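Local coordinates for envelopment polyprotein (Bovine Schmallenberg virus BH80/Germany/2011, PDB 7A56) that probably drives fusion of the viral and host membranes during entry, as the class II fusion glycoprotein Gc captured here in its trimeric postfusion form, at residues A[112-117]-A[192-197]; A[184-189]-A[243-248]; A[215-220]-A[230-235]. One frame throughout, in Å; residues are numbered along the deposited sequence.

Interaction 1. Residues A[112-117]-A[192-197]; sequences KASYRF and KSSIEQ. With PO4 (phosphate ion), chain J.
Lys112 and Gln197 form an antiparallel hydrogen-bonded pair: Lys112 N donates to Gln197 O at 3.0 Å, and Gln197 N returns to Lys112 O at 2.9 Å. Three residues on, Tyr115 faces Lys192 as a non-hydrogen-bonded pair with a CA-CA distance of 4.3 Å. The register slips by two between these points, so the two bridges are separate, joined by loop, and serines fill the interval. Ser193 N reaches Ser114 O at 2.8 Å. Ser194 OG replaces a backbone acceptor: chi1 of 71° puts it between the backbone N and the carbonyl carbon, where it takes the N-H of Ser114 at 3.0 Å and donates its own O-H to Ile195 O at 2.8 Å. Lys192 CA sits over one face of the Tyr115 ring, 3.9 Å from the centroid, a CH-pi contact displaced toward the rim. On the other face of the pairing, Lys112 CE lies 3.6 Å from Gln197 NE2, which donates to a phosphate ion. Gln197 OE1 is hydrogen-bonded to Lys398 of the second subunit, which also binds the phosphate, and Ser114 OG to Asp394 of that subunit. Strand 98-134 here also pairs with strand 325-328.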
loop_
_atom_site.group_PDB
_atom_site.type_symbol
_atom_site.label_atom_id
_atom_site.label_comp_id
_atom_site.label_asym_id
_atom_site.label_seq_id
_atom_site.Cartn_x
_atom_site.Cartn_y
_atom_site.Cartn_z
ATOM N N LYS A 112 2.177 -0.900 14.159
ATOM C CA LYS A 112 1.123 -0.243 14.942
ATOM C C LYS A 112 0.956 1.179 14.458
ATOM O O LYS A 112 1.899 1.779 13.921
ATOM C CB LYS A 112 1.435 -0.229 16.450
ATOM C CG LYS A 112 2.652 0.541 16.833
ATOM C CD LYS A 112 2.960 0.374 18.353
ATOM C CE LYS A 112 4.294 1.042 18.736
ATOM N NZ LYS A 112 4.729 0.776 20.154
ATOM N N ALA A 113 -0.257 1.719 14.645
ATOM C CA ALA A 113 -0.471 3.149 14.436
ATOM C C ALA A 113 -1.624 3.615 15.343
ATOM O O ALA A 113 -2.412 2.806 15.870
ATOM C CB ALA A 113 -0.760 3.465 12.953
ATOM N N SER A 114 -1.645 4.924 15.593
ATOM C CA SER A 114 -2.723 5.549 16.329
ATOM C C SER A 114 -3.895 5.804 15.384
ATOM O O SER A 114 -3.725 6.004 14.175
ATOM C CB SER A 114 -2.282 6.886 16.952
ATOM O OG SER A 114 -1.019 6.706 17.627
ATOM N N TYR A 115 -5.095 5.803 15.954
ATOM C CA TYR A 115 -6.321 6.118 15.218
ATOM C C TYR A 115 -7.157 7.076 16.042
ATOM O O TYR A 115 -7.076 7.100 17.282
ATOM C CB TYR A 115 -7.140 4.842 14.902
ATOM C CG TYR A 115 -6.512 3.975 13.815
ATOM C CD1 TYR A 115 -5.278 3.288 14.036
ATOM C CD2 TYR A 115 -7.124 3.838 12.568
ATOM C CE1 TYR A 115 -4.716 2.522 13.016
ATOM C CE2 TYR A 115 -6.599 3.075 11.566
ATOM C CZ TYR A 115 -5.357 2.401 11.802
ATOM O OH TYR A 115 -4.781 1.659 10.794
ATOM N N ARG A 116 -8.012 7.834 15.335
ATOM C CA ARG A 116 -8.900 8.771 16.009
ATOM C C ARG A 116 -10.352 8.593 15.568
ATOM O O ARG A 116 -10.680 8.277 14.413
ATOM C CB ARG A 116 -8.501 10.238 15.809
ATOM C CG ARG A 116 -8.505 10.688 14.411
ATOM C CD ARG A 116 -8.302 12.206 14.347
ATOM N NE ARG A 116 -8.146 12.635 12.957
ATOM C CZ ARG A 116 -9.111 13.183 12.227
ATOM N NH1 ARG A 116 -8.878 13.535 10.963
ATOM N NH2 ARG A 116 -10.306 13.407 12.765
ATOM N N PHE A 117 -11.221 8.822 16.538
ATOM C CA PHE A 117 -12.620 8.519 16.338
ATOM C C PHE A 117 -13.224 9.521 15.362
ATOM O O PHE A 117 -13.030 10.740 15.514
ATOM C CB PHE A 117 -13.356 8.545 17.665
ATOM C CG PHE A 117 -14.851 8.501 17.495
ATOM C CD1 PHE A 117 -15.508 7.297 17.294
ATOM C CD2 PHE A 117 -15.593 9.676 17.529
ATOM C CE1 PHE A 117 -16.912 7.290 17.139
ATOM C CE2 PHE A 117 -16.943 9.643 17.365
ATOM C CZ PHE A 117 -17.587 8.446 17.198
ATOM N N LYS A 192 -6.748 6.665 10.632
ATOM C CA LYS A 192 -5.317 6.611 11.059
ATOM C C LYS A 192 -4.808 8.031 11.318
ATOM O O LYS A 192 -5.056 8.942 10.513
ATOM C CB LYS A 192 -4.509 5.924 9.960
ATOM C CG LYS A 192 -2.983 5.709 10.292
ATOM C CD LYS A 192 -2.384 4.593 9.409
ATOM C CE LYS A 192 -2.360 5.009 7.970
ATOM N NZ LYS A 192 -2.181 3.837 7.047
ATOM N N SER A 193 -4.165 8.244 12.487
ATOM C CA SER A 193 -3.775 9.575 12.950
ATOM C C SER A 193 -2.301 9.632 13.358
ATOM O O SER A 193 -1.925 10.450 14.209
ATOM C CB SER A 193 -4.679 10.029 14.108
ATOM O OG SER A 193 -4.597 9.140 15.234
ATOM N N SER A 194 -1.466 8.768 12.766
ATOM C CA SER A 194 -0.010 8.782 12.936
ATOM C C SER A 194 0.588 8.060 11.734
ATOM O O SER A 194 -0.121 7.405 10.956
ATOM C CB SER A 194 0.434 8.097 14.233
ATOM O OG SER A 194 0.247 6.694 14.127
ATOM N N ILE A 195 1.897 8.190 11.566
ATOM C CA ILE A 195 2.570 7.226 10.704
ATOM C C ILE A 195 2.497 5.848 11.369
ATOM O O ILE A 195 2.339 5.718 12.602
ATOM C CB ILE A 195 4.027 7.674 10.458
ATOM C CG1 ILE A 195 4.691 6.849 9.338
ATOM C CG2 ILE A 195 4.787 7.667 11.783
ATOM C CD1 ILE A 195 6.024 7.461 8.771
ATOM N N GLU A 196 2.551 4.799 10.567
ATOM C CA GLU A 196 2.669 3.524 11.244
ATOM C C GLU A 196 4.139 3.298 11.565
ATOM O O GLU A 196 5.011 3.929 10.975
ATOM C CB GLU A 196 2.126 2.372 10.387
ATOM C CG GLU A 196 2.934 2.043 9.097
ATOM C CD GLU A 196 2.381 0.784 8.399
ATOM O OE1 GLU A 196 1.291 0.869 7.811
ATOM O OE2 GLU A 196 3.003 -0.304 8.440
ATOM N N GLN A 197 4.399 2.458 12.553
ATOM C CA GLN A 197 5.792 2.169 12.921
ATOM C C GLN A 197 5.926 0.695 13.254
ATOM O O GLN A 197 4.964 0.040 13.658
ATOM C CB GLN A 197 6.246 3.063 14.096
ATOM C CG GLN A 197 5.468 2.852 15.381
ATOM C CD GLN A 197 5.841 3.907 16.387
ATOM O OE1 GLN A 197 5.492 5.080 16.208
ATOM N NE2 GLN A 197 6.594 3.522 17.425
HETATM P P PO4 J . 8.421 5.805 20.076
HETATM O O1 PO4 J . 7.213 4.932 20.279
HETATM O O2 PO4 J . 8.082 7.229 20.494
HETATM O O3 PO4 J . 8.889 5.805 18.638
HETATM O O4 PO4 J . 9.563 5.270 20.906
HETATM O O HOH W 1 -5.487 9.659 18.217
#

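Interaction 2. Residues A[184-189]-A[243-248]; sequences RPEYKI and AVKNGK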
loop_
_atom_site.group_PDB
_atom_site.type_symbol
_atom_site.label_atom_id
_atom_site.label_comp_id
_atom_site.label_asym_id
_atom_site.label_seq_id
_atom_site.Cartn_x
_atom_site.Cartn_y
_atom_site.Cartn_z
ATOM N N ARG A 184 -29.736 3.710 14.795
ATOM C CA ARG A 184 -29.335 2.893 15.911
ATOM C C ARG A 184 -27.829 2.650 15.732
ATOM O O ARG A 184 -27.432 2.004 14.759
ATOM C CB ARG A 184 -30.112 1.577 15.942
ATOM C CG ARG A 184 -29.672 0.638 17.084
ATOM C CD ARG A 184 -30.391 -0.686 17.001
ATOM N NE ARG A 184 -29.931 -1.598 15.929
ATOM C CZ ARG A 184 -30.687 -1.992 14.898
ATOM N NH1 ARG A 184 -30.208 -2.859 14.011
ATOM N NH2 ARG A 184 -31.933 -1.541 14.751
ATOM N N PRO A 185 -26.978 3.187 16.598
ATOM C CA PRO A 185 -25.519 3.035 16.396
ATOM C C PRO A 185 -25.118 1.570 16.458
ATOM O O PRO A 185 -25.515 0.847 17.387
ATOM C CB PRO A 185 -24.905 3.826 17.566
ATOM C CG PRO A 185 -25.996 4.643 18.132
ATOM C CD PRO A 185 -27.323 3.987 17.786
ATOM N N GLU A 186 -24.274 1.145 15.493
ATOM C CA GLU A 186 -23.792 -0.241 15.405
ATOM C C GLU A 186 -22.272 -0.333 15.181
ATOM O O GLU A 186 -21.640 -1.238 15.730
ATOM C CB GLU A 186 -24.540 -0.996 14.293
ATOM C CG GLU A 186 -26.067 -1.186 14.620
ATOM C CD GLU A 186 -26.291 -2.371 15.536
ATOM O OE1 GLU A 186 -27.450 -2.615 15.956
ATOM O OE2 GLU A 186 -25.274 -3.093 15.811
ATOM N N TYR A 187 -21.675 0.603 14.431
ATOM C CA TYR A 187 -20.226 0.581 14.190
ATOM C C TYR A 187 -19.643 1.952 14.524
ATOM O O TYR A 187 -20.304 2.982 14.317
ATOM C CB TYR A 187 -19.874 0.256 12.718
ATOM C CG TYR A 187 -20.284 -1.106 12.186
ATOM C CD1 TYR A 187 -21.615 -1.373 11.826
ATOM C CD2 TYR A 187 -19.316 -2.120 11.987
ATOM C CE1 TYR A 187 -21.976 -2.606 11.303
ATOM C CE2 TYR A 187 -19.676 -3.360 11.468
ATOM C CZ TYR A 187 -21.008 -3.599 11.120
ATOM O OH TYR A 187 -21.378 -4.820 10.586
ATOM N N LYS A 188 -18.399 1.956 15.043
ATOM C CA LYS A 188 -17.619 3.173 15.281
ATOM C C LYS A 188 -16.495 3.224 14.264
ATOM O O LYS A 188 -15.769 2.251 14.102
ATOM C CB LYS A 188 -17.019 3.230 16.688
ATOM C CG LYS A 188 -18.035 2.948 17.804
ATOM C CD LYS A 188 -17.450 3.289 19.189
ATOM C CE LYS A 188 -18.567 3.576 20.218
ATOM N NZ LYS A 188 -19.530 2.450 20.329
ATOM N N ILE A 189 -16.338 4.363 13.617
ATOM C CA ILE A 189 -15.415 4.534 12.514
ATOM C C ILE A 189 -14.300 5.454 12.992
ATOM O O ILE A 189 -14.565 6.491 13.656
ATOM C CB ILE A 189 -16.114 5.062 11.241
ATOM C CG1 ILE A 189 -16.889 3.940 10.501
ATOM C CG2 ILE A 189 -15.052 5.627 10.266
ATOM C CD1 ILE A 189 -18.005 3.208 11.244
ATOM N N ALA A 243 -13.625 0.286 10.685
ATOM C CA ALA A 243 -14.874 0.284 11.415
ATOM C C ALA A 243 -14.753 -0.779 12.493
ATOM O O ALA A 243 -14.145 -1.822 12.273
ATOM C CB ALA A 243 -16.081 0.040 10.492
ATOM N N VAL A 244 -15.245 -0.478 13.682
ATOM C CA VAL A 244 -15.050 -1.315 14.861
ATOM C C VAL A 244 -16.413 -1.717 15.398
ATOM O O VAL A 244 -17.279 -0.850 15.607
ATOM C CB VAL A 244 -14.222 -0.584 15.931
ATOM C CG1 VAL A 244 -14.134 -1.429 17.191
ATOM C CG2 VAL A 244 -12.782 -0.300 15.360
ATOM N N LYS A 245 -16.605 -3.028 15.600
ATOM C CA LYS A 245 -17.809 -3.554 16.244
ATOM C C LYS A 245 -17.422 -4.736 17.120
ATOM O O LYS A 245 -16.817 -5.701 16.638
ATOM C CB LYS A 245 -18.889 -3.987 15.239
ATOM C CG LYS A 245 -20.149 -4.623 15.895
ATOM C CD LYS A 245 -21.305 -4.590 14.912
ATOM C CE LYS A 245 -22.632 -4.877 15.597
ATOM N NZ LYS A 245 -22.850 -3.978 16.764
ATOM N N ASN A 246 -17.753 -4.649 18.409
ATOM C CA ASN A 246 -17.537 -5.766 19.348
ATOM C C ASN A 246 -16.076 -6.177 19.386
ATOM O O ASN A 246 -15.734 -7.357 19.285
ATOM C CB ASN A 246 -18.422 -6.965 19.011
ATOM C CG ASN A 246 -19.893 -6.669 19.234
ATOM O OD1 ASN A 246 -20.265 -6.046 20.229
ATOM N ND2 ASN A 246 -20.731 -7.064 18.282
ATOM N N GLY A 247 -15.213 -5.180 19.535
ATOM C CA GLY A 247 -13.806 -5.442 19.607
ATOM C C GLY A 247 -13.172 -5.976 18.345
ATOM O O GLY A 247 -12.012 -6.366 18.395
ATOM N N LYS A 248 -13.876 -6.002 17.216
ATOM C CA LYS A 248 -13.307 -6.485 15.961
ATOM C C LYS A 248 -13.188 -5.358 14.939
ATOM O O LYS A 248 -14.043 -4.458 14.889
ATOM C CB LYS A 248 -14.144 -7.630 15.393
ATOM C CG LYS A 248 -14.116 -8.842 16.323
ATOM C CD LYS A 248 -15.379 -9.650 16.180
ATOM C CE LYS A 248 -15.390 -10.502 14.921
ATOM N NZ LYS A 248 -15.397 -11.980 15.255
HETATM O O HOH W 2 -19.134 -0.272 18.439
#
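Lys245 NZ is gripped by two oxygens of Glu186: the carboxylate OE2 at 2.8 Å, a salt bridge met nearly along the C-O axis, and the backbone O at 3.2 Å. This ion pair lies beside the antiparallel pairing of 187-189 with 243-245, and Lys245 is also the first residue of a type I' turn that runs to Lys248. Glu186 belongs to a classic beta bulge, in which it and Tyr187 both face Thr121 of strand 98-134. The lysine is held along its length as well as at its tip. Its CD rests over one face of the Tyr187 ring, 4.0 Å from the centroid and 14° off the normal, a CH-pi contact. The final bend at chi4 (53°) sets NZ at the two oxygens. Behind this, Lys188 N donates to Val244 O at 3.1 Å and Val244 N to Lys188 O at 2.8 Å. Ala243 CB packs on Ile189 CD1 at 3.8 Å, and Ile254 touches both residues. The carboxylate has a second cation: Arg184 NE meets OE1 of Glu186 at 2.7 Å, on the anti lone pair and within 1° of the guanidinium plane.

Interaction 3. Residues A[215-220]-A[230-235]; sequences VDVLQP and IQTIQM
Ile230 CG2 packs against the backbone of the 215-220 loop, 3.6 Å from Asp216 C and 3.7 Å from Val217 N, and these are the closest approaches between the two segments. The branch gets there because CG1 lies anti to the backbone N (chi1 -175°), which leaves CG2 between N and the carbonyl carbon, directed at the loop. Val215 adds a methyl from its own side: CG2 comes to 4.0 Å from Ile230 CG2, the two side chains crossing at a slant. Farther along, Val217 and Thr232 cross at about a right angle, with Val217 CB 3.9 Å from Thr232 CG2. The threonine turns its methyl to the valine, while its hydroxyl, anti to the backbone N at chi1 -177°, bonds to Val333 O. In this part of the contact methyls meet one another, a CB and the loop backbone.

The polar backbone is joined indirectly, through water. One molecule donates to Asp216 O at 2.9 Å and accepts from Ile230 N at 3.0 Å; another donates to both Val217 O, at 2.6 Å, and Ile230 O, at 2.7 Å. Two waters, rather than direct bonds, thus link the polar backbone atoms of the segments. Asp216 is exposed and its CB points away from 230-235. It also opens a type I turn, which Gln219 N closes by bonding to Asp216 O.

The arrangement is that of a loop, following strand 209-214, laid on strand 226-231 of an antiparallel sheet beside the other subunits of the trimer. Val217 touches Pro80 of the second subunit, and Thr232 touches Ile233 of the third. Within the chain, Val215 packs on Val200 and Val202 of strand 197-206, and Ile230 on Ile336 of strand 335-343.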
loop_
_atom_site.group_PDB
_atom_site.type_symbol
_atom_site.label_atom_id
_atom_site.label_comp_id
_atom_site.label_asym_id
_atom_site.label_seq_id
_atom_site.Cartn_x
_atom_site.Cartn_y
_atom_site.Cartn_z
ATOM N N VAL A 215 14.946 -2.720 18.905
ATOM C CA VAL A 215 15.949 -2.370 17.913
ATOM C C VAL A 215 15.243 -1.582 16.813
ATOM O O VAL A 215 14.175 -1.984 16.350
ATOM C CB VAL A 215 16.667 -3.623 17.355
ATOM C CG1 VAL A 215 15.720 -4.546 16.618
ATOM C CG2 VAL A 215 17.876 -3.247 16.478
ATOM N N ASP A 216 15.810 -0.449 16.422
ATOM C CA ASP A 216 15.288 0.248 15.255
ATOM C C ASP A 216 16.431 0.617 14.322
ATOM O O ASP A 216 17.620 0.505 14.674
ATOM C CB ASP A 216 14.451 1.478 15.628
ATOM C CG ASP A 216 15.175 2.438 16.473
ATOM O OD1 ASP A 216 16.289 2.860 16.073
ATOM O OD2 ASP A 216 14.609 2.780 17.541
ATOM N N VAL A 217 16.044 1.022 13.113
ATOM C CA VAL A 217 16.959 1.013 11.963
ATOM C C VAL A 217 18.103 2.020 12.123
ATOM O O VAL A 217 19.209 1.780 11.625
ATOM C CB VAL A 217 16.140 1.237 10.666
ATOM C CG1 VAL A 217 15.534 2.634 10.633
ATOM C CG2 VAL A 217 17.022 1.074 9.356
ATOM N N LEU A 218 17.906 3.138 12.848
ATOM C CA LEU A 218 19.034 4.073 13.018
ATOM C C LEU A 218 20.036 3.660 14.077
ATOM O O LEU A 218 21.156 4.229 14.106
ATOM C CB LEU A 218 18.535 5.509 13.372
ATOM C CG LEU A 218 17.763 6.326 12.310
ATOM C CD1 LEU A 218 17.445 7.735 12.871
ATOM C CD2 LEU A 218 18.647 6.480 11.097
ATOM N N GLN A 219 19.710 2.711 14.966
ATOM C CA GLN A 219 20.624 2.437 16.091
ATOM C C GLN A 219 20.859 0.951 16.349
ATOM O O GLN A 219 20.092 0.295 17.080
ATOM C CB GLN A 219 20.145 3.118 17.365
ATOM C CG GLN A 219 20.280 4.626 17.302
ATOM C CD GLN A 219 21.708 5.174 17.155
ATOM O OE1 GLN A 219 22.737 4.485 17.392
ATOM N NE2 GLN A 219 21.775 6.465 16.782
ATOM N N PRO A 220 21.892 0.384 15.731
ATOM C CA PRO A 220 22.253 -1.020 15.997
ATOM C C PRO A 220 22.528 -1.246 17.472
ATOM O O PRO A 220 22.871 -0.316 18.210
ATOM C CB PRO A 220 23.532 -1.209 15.176
ATOM C CG PRO A 220 23.414 -0.222 14.038
ATOM C CD PRO A 220 22.768 0.988 14.693
ATOM N N ILE A 230 18.925 -4.098 12.705
ATOM C CA ILE A 230 17.850 -4.423 11.776
ATOM C C ILE A 230 18.038 -3.643 10.469
ATOM O O ILE A 230 18.362 -2.449 10.474
ATOM C CB ILE A 230 16.475 -4.145 12.412
ATOM C CG1 ILE A 230 15.396 -4.609 11.453
ATOM C CG2 ILE A 230 16.373 -2.646 12.770
ATOM C CD1 ILE A 230 13.926 -4.546 12.119
ATOM N N GLN A 231 17.900 -4.329 9.340
ATOM C CA GLN A 231 17.768 -3.702 8.036
ATOM C C GLN A 231 16.304 -3.844 7.602
ATOM O O GLN A 231 15.704 -4.920 7.738
ATOM C CB GLN A 231 18.718 -4.379 7.023
ATOM C CG GLN A 231 20.180 -4.257 7.406
ATOM C CD GLN A 231 20.624 -2.809 7.549
ATOM O OE1 GLN A 231 20.363 -1.964 6.648
ATOM N NE2 GLN A 231 21.290 -2.495 8.690
ATOM N N THR A 232 15.712 -2.759 7.133
ATOM C CA THR A 232 14.290 -2.810 6.847
ATOM C C THR A 232 13.951 -1.805 5.756
ATOM O O THR A 232 14.833 -1.171 5.158
ATOM C CB THR A 232 13.501 -2.549 8.142
ATOM O OG1 THR A 232 12.062 -2.654 7.895
ATOM C CG2 THR A 232 13.823 -1.131 8.631
ATOM N N ILE A 233 12.630 -1.633 5.518
ATOM C CA ILE A 233 12.135 -0.692 4.540
ATOM C C ILE A 233 10.831 -0.146 5.127
ATOM O O ILE A 233 10.136 -0.837 5.867
ATOM C CB ILE A 233 11.908 -1.392 3.170
ATOM C CG1 ILE A 233 13.248 -1.847 2.550
ATOM C CG2 ILE A 233 11.174 -0.511 2.095
ATOM C CD1 ILE A 233 13.069 -2.755 1.383
ATOM N N GLN A 234 10.566 1.118 4.876
ATOM C CA GLN A 234 9.312 1.702 5.362
ATOM C C GLN A 234 8.117 0.909 4.826
ATOM O O GLN A 234 8.066 0.610 3.634
ATOM C CB GLN A 234 9.226 3.133 4.900
ATOM C CG GLN A 234 8.013 3.866 5.490
ATOM C CD GLN A 234 8.146 5.385 5.241
ATOM O OE1 GLN A 234 7.672 6.203 6.000
ATOM N NE2 GLN A 234 8.839 5.735 4.204
ATOM N N MET A 235 7.172 0.554 5.709
ATOM C CA MET A 235 5.997 -0.225 5.307
ATOM C C MET A 235 4.777 0.665 5.323
ATOM O O MET A 235 4.746 1.701 5.990
ATOM C CB MET A 235 5.712 -1.440 6.229
ATOM C CG MET A 235 7.008 -2.348 6.275
ATOM S SD MET A 235 6.796 -3.826 7.290
ATOM C CE MET A 235 5.514 -4.793 6.514
HETATM O O HOH W 3 19.689 -1.430 13.871
HETATM O O HOH W 4 20.210 -0.638 11.314
#

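In the fold
Interactions 1 and 2 share a framework, since strands 98-134 and 187-192 are neighbours, and they touch where Phe117 packs on Ile189 and Lys188. Both combine backbone pairing with a ring covered by a lysine, but a charged network dominates at 184-189 with 243-248, which no other subunit touches, whereas at 112-117 with 192-197, beside the second subunit, backbone bonds prevail, with a serine hydroxyl standing in for one acceptor. Both are partly buried. Interaction 3 is the more buried one, apolar and water-bridged, and meets two other subunits. It adjoins interaction 1 through Glu196 and Met235, while its centre lies about 35 Å from that of interaction 2.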